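Local coordinates for protein MxaA (Stigmatella aurantiaca, PDB 4W4T) that carries the terminal reductase domain of the myxalamid PKS-NRPS pathway, a Rossmann-fold domain that binds NADPH and releases the finished chain by reduction, at residues V120-S132 / A164-L176. Sequence-based numbering, arbitrary orientation.
Sequences VRGDIGQPLLGLS and AANVLGTREILRL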
# COMPACT_ATOMS: atom_id res chain seq x y z
N VAL A 120 32.09 5.55 1.80
CA VAL A 120 31.98 6.99 1.69
C VAL A 120 30.62 7.31 2.26
O VAL A 120 29.62 6.87 1.72
CB VAL A 120 32.14 7.46 0.22
CG1 VAL A 120 31.94 9.00 0.10
CG2 VAL A 120 33.48 7.04 -0.34
N ARG A 121 30.59 8.02 3.38
CA ARG A 121 29.32 8.41 3.98
C ARG A 121 28.58 9.34 3.03
O ARG A 121 29.16 10.33 2.57
CB ARG A 121 29.50 9.14 5.32
CG ARG A 121 30.06 8.33 6.47
CD ARG A 121 30.22 9.27 7.66
NE ARG A 121 28.97 9.97 7.93
CZ ARG A 121 28.87 11.09 8.64
NH1 ARG A 121 29.95 11.66 9.16
NH2 ARG A 121 27.67 11.63 8.83
N GLY A 122 27.31 9.05 2.77
CA GLY A 122 26.57 9.82 1.79
C GLY A 122 25.25 9.21 1.38
O GLY A 122 24.83 8.15 1.85
N ASP A 123 24.58 9.91 0.47
CA ASP A 123 23.18 9.68 0.17
C ASP A 123 22.94 10.08 -1.27
O ASP A 123 23.07 11.24 -1.63
CB ASP A 123 22.29 10.51 1.11
CG ASP A 123 20.82 10.15 1.01
OD1 ASP A 123 20.38 9.54 0.00
OD2 ASP A 123 20.07 10.49 1.96
N ILE A 124 22.60 9.10 -2.09
CA ILE A 124 22.29 9.34 -3.49
C ILE A 124 21.19 10.40 -3.71
O ILE A 124 21.15 11.06 -4.75
CB ILE A 124 21.88 8.01 -4.15
CG1 ILE A 124 22.17 8.07 -5.65
CG2 ILE A 124 20.44 7.63 -3.82
CD1 ILE A 124 23.63 8.29 -5.94
N GLY A 125 20.32 10.59 -2.73
CA GLY A 125 19.20 11.50 -2.90
C GLY A 125 19.49 12.92 -2.44
O GLY A 125 18.57 13.72 -2.31
N GLN A 126 20.76 13.24 -2.20
CA GLN A 126 21.16 14.57 -1.72
C GLN A 126 22.16 15.21 -2.69
O GLN A 126 22.89 14.49 -3.38
CB GLN A 126 21.79 14.48 -0.33
CG GLN A 126 20.84 13.99 0.76
CD GLN A 126 19.78 15.02 1.08
OE1 GLN A 126 19.98 16.22 0.88
NE2 GLN A 126 18.64 14.56 1.57
N PRO A 127 22.20 16.55 -2.75
CA PRO A 127 23.19 17.26 -3.57
C PRO A 127 24.60 16.77 -3.27
O PRO A 127 24.91 16.51 -2.10
CB PRO A 127 23.04 18.74 -3.14
CG PRO A 127 21.64 18.83 -2.65
CD PRO A 127 21.27 17.49 -2.07
N LEU A 128 25.42 16.63 -4.31
CA LEU A 128 26.80 16.17 -4.14
C LEU A 128 26.87 14.82 -3.42
O LEU A 128 27.86 14.51 -2.77
CB LEU A 128 27.61 17.22 -3.37
CG LEU A 128 27.62 18.66 -3.90
CD1 LEU A 128 28.61 19.51 -3.09
CD2 LEU A 128 27.97 18.72 -5.38
N LEU A 129 25.81 14.02 -3.56
CA LEU A 129 25.75 12.70 -2.93
C LEU A 129 25.83 12.80 -1.42
O LEU A 129 26.26 11.86 -0.75
CB LEU A 129 26.88 11.80 -3.45
CG LEU A 129 27.08 11.78 -4.96
CD1 LEU A 129 28.35 11.01 -5.33
CD2 LEU A 129 25.84 11.17 -5.63
N GLY A 130 25.42 13.94 -0.87
CA GLY A 130 25.41 14.12 0.57
C GLY A 130 26.74 14.60 1.14
O GLY A 130 26.89 14.74 2.35
N LEU A 131 27.70 14.86 0.26
CA LEU A 131 29.03 15.28 0.67
C LEU A 131 29.12 16.80 0.80
O LEU A 131 28.37 17.52 0.14
CB LEU A 131 30.10 14.80 -0.31
CG LEU A 131 30.14 13.32 -0.69
CD1 LEU A 131 31.28 13.06 -1.70
CD2 LEU A 131 30.32 12.48 0.55
N SER A 132 30.03 17.28 1.63
CA SER A 132 30.37 18.70 1.67
C SER A 132 31.11 19.08 0.40
O SER A 132 31.61 18.20 -0.31
CB SER A 132 31.23 19.02 2.89
OG SER A 132 32.52 18.46 2.73
N ALA A 164 14.53 12.41 -6.43
CA ALA A 164 15.77 12.74 -5.73
C ALA A 164 16.83 11.65 -5.92
O ALA A 164 17.96 11.95 -6.31
CB ALA A 164 15.52 12.97 -4.24
N ALA A 165 16.46 10.40 -5.67
CA ALA A 165 17.44 9.31 -5.71
C ALA A 165 17.81 8.91 -7.13
O ALA A 165 18.99 8.66 -7.42
CB ALA A 165 16.92 8.10 -4.95
N ASN A 166 16.83 8.85 -8.02
CA ASN A 166 17.08 8.31 -9.35
C ASN A 166 17.45 9.36 -10.38
O ASN A 166 18.36 9.15 -11.18
CB ASN A 166 15.85 7.50 -9.82
CG ASN A 166 15.59 6.31 -8.92
OD1 ASN A 166 16.37 6.04 -8.00
ND2 ASN A 166 14.50 5.60 -9.17
N VAL A 167 16.78 10.51 -10.33
CA VAL A 167 17.05 11.53 -11.32
C VAL A 167 18.17 12.44 -10.81
O VAL A 167 19.21 12.54 -11.45
CB VAL A 167 15.80 12.37 -11.66
CG1 VAL A 167 16.17 13.48 -12.64
CG2 VAL A 167 14.68 11.47 -12.23
N LEU A 168 17.97 13.08 -9.67
CA LEU A 168 19.00 14.00 -9.19
C LEU A 168 20.27 13.23 -8.78
O LEU A 168 21.39 13.70 -9.02
CB LEU A 168 18.47 14.85 -8.04
CG LEU A 168 17.23 15.68 -8.39
CD1 LEU A 168 16.90 16.61 -7.23
CD2 LEU A 168 17.41 16.48 -9.69
N GLY A 169 20.10 12.04 -8.21
CA GLY A 169 21.25 11.24 -7.83
C GLY A 169 22.13 10.92 -9.03
O GLY A 169 23.35 11.00 -8.95
N THR A 170 21.50 10.57 -10.15
CA THR A 170 22.23 10.29 -11.37
C THR A 170 22.88 11.58 -11.88
O THR A 170 24.04 11.58 -12.32
CB THR A 170 21.31 9.67 -12.43
OG1 THR A 170 20.84 8.40 -11.96
CG2 THR A 170 22.07 9.47 -13.75
N ARG A 171 22.15 12.69 -11.80
CA ARG A 171 22.74 13.99 -12.14
C ARG A 171 24.01 14.26 -11.34
O ARG A 171 25.03 14.70 -11.89
CB ARG A 171 21.72 15.12 -11.91
CG ARG A 171 22.24 16.48 -12.34
CD ARG A 171 21.34 17.63 -11.85
NE ARG A 171 21.30 17.75 -10.39
CZ ARG A 171 20.46 18.54 -9.73
NH1 ARG A 171 19.60 19.29 -10.40
NH2 ARG A 171 20.49 18.59 -8.40
N GLU A 172 23.97 13.99 -10.04
CA GLU A 172 25.12 14.30 -9.19
C GLU A 172 26.30 13.36 -9.49
O GLU A 172 27.46 13.75 -9.38
CB GLU A 172 24.73 14.22 -7.71
CG GLU A 172 23.68 15.27 -7.32
CD GLU A 172 24.13 16.70 -7.64
OE1 GLU A 172 24.94 17.27 -6.87
OE2 GLU A 172 23.68 17.25 -8.68
N ILE A 173 25.99 12.13 -9.86
CA ILE A 173 27.01 11.17 -10.29
C ILE A 173 27.67 11.68 -11.56
O ILE A 173 28.89 11.60 -11.71
CB ILE A 173 26.39 9.75 -10.53
CG1 ILE A 173 26.13 9.06 -9.19
CG2 ILE A 173 27.27 8.89 -11.46
CD1 ILE A 173 27.41 8.74 -8.39
N LEU A 174 26.86 12.20 -12.48
CA LEU A 174 27.42 12.77 -13.71
C LEU A 174 28.29 13.99 -13.39
O LEU A 174 29.30 14.22 -14.03
CB LEU A 174 26.33 13.16 -14.69
CG LEU A 174 25.56 11.95 -15.25
CD1 LEU A 174 24.35 12.40 -16.07
CD2 LEU A 174 26.50 11.07 -16.10
N ARG A 175 27.86 14.76 -12.40
CA ARG A 175 28.65 15.90 -11.92
C ARG A 175 30.04 15.45 -11.44
O ARG A 175 31.05 16.05 -11.77
CB ARG A 175 27.90 16.61 -10.80
CG ARG A 175 28.39 18.00 -10.53
CD ARG A 175 27.61 18.66 -9.38
NE ARG A 175 26.16 18.70 -9.60
CZ ARG A 175 25.55 19.52 -10.45
NH1 ARG A 175 26.25 20.36 -11.21
NH2 ARG A 175 24.23 19.50 -10.56
N LEU A 176 30.06 14.41 -10.62
CA LEU A 176 31.31 13.87 -10.10
C LEU A 176 32.18 13.33 -11.24
O LEU A 176 33.41 13.50 -11.25
CB LEU A 176 31.03 12.78 -9.07
CG LEU A 176 32.24 12.07 -8.46
CD1 LEU A 176 33.03 13.03 -7.56
CD2 LEU A 176 31.82 10.83 -7.70
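Glu172 reaches from the helix 159-177 to the backbone of the loop after strand 117-121, where its OE1 accepts a hydrogen bond from Leu128 N (2.7 Å, 165° at the hydrogen) on the anti side of the carboxylate. CG is anti to the carbonyl carbon (chi1 -64°) and the chain bends at chi2, which brings the carboxylate back to Arg171 and Arg175 of its own helix. There Glu172 OE2 takes three donors: Arg175 grips it side-on through NE and NH2, with OE2 lying in the guanidinium plane, and Arg171 NE, tilted out of both planes, adds a third bond at 3.0 Å on the anti side. Both arginines thus hold the carboxylate by OE2, leaving OE1 to the loop amide apart from a weak bond from Arg175 NE. Were Glu172 replaced by an alanine, Leu128 N would probably lose its acceptor and the two guanidinium groups their shared carboxylate. In this Rossmann fold of the extended short-chain dehydrogenase type, the loop carries Asp123, Ile124 and Gly125 of the NADPH site, although no cofactor is bound here. An Asx turn shapes it, with Gly125 N donating to Asp123 OD1 at 2.9 Å. Backbone packing is close at Gly169, whose CA sits 3.1 Å from Ile124 O; a side chain there would clash with that oxygen. Apolar contacts fill the interface on both flanks of this point. Ile124 lays CG2 against Ala165 CB (3.7 Å), and its CD1 touches Ile173 CG1. Farther along the helix, Leu129 crosses Ile173 at about a right angle, CD1 to CD1 at 3.9 Å, while its CD2 rests on Glu172 CB, and Leu128 CD2 meets Arg175 CD at 4.0 Å.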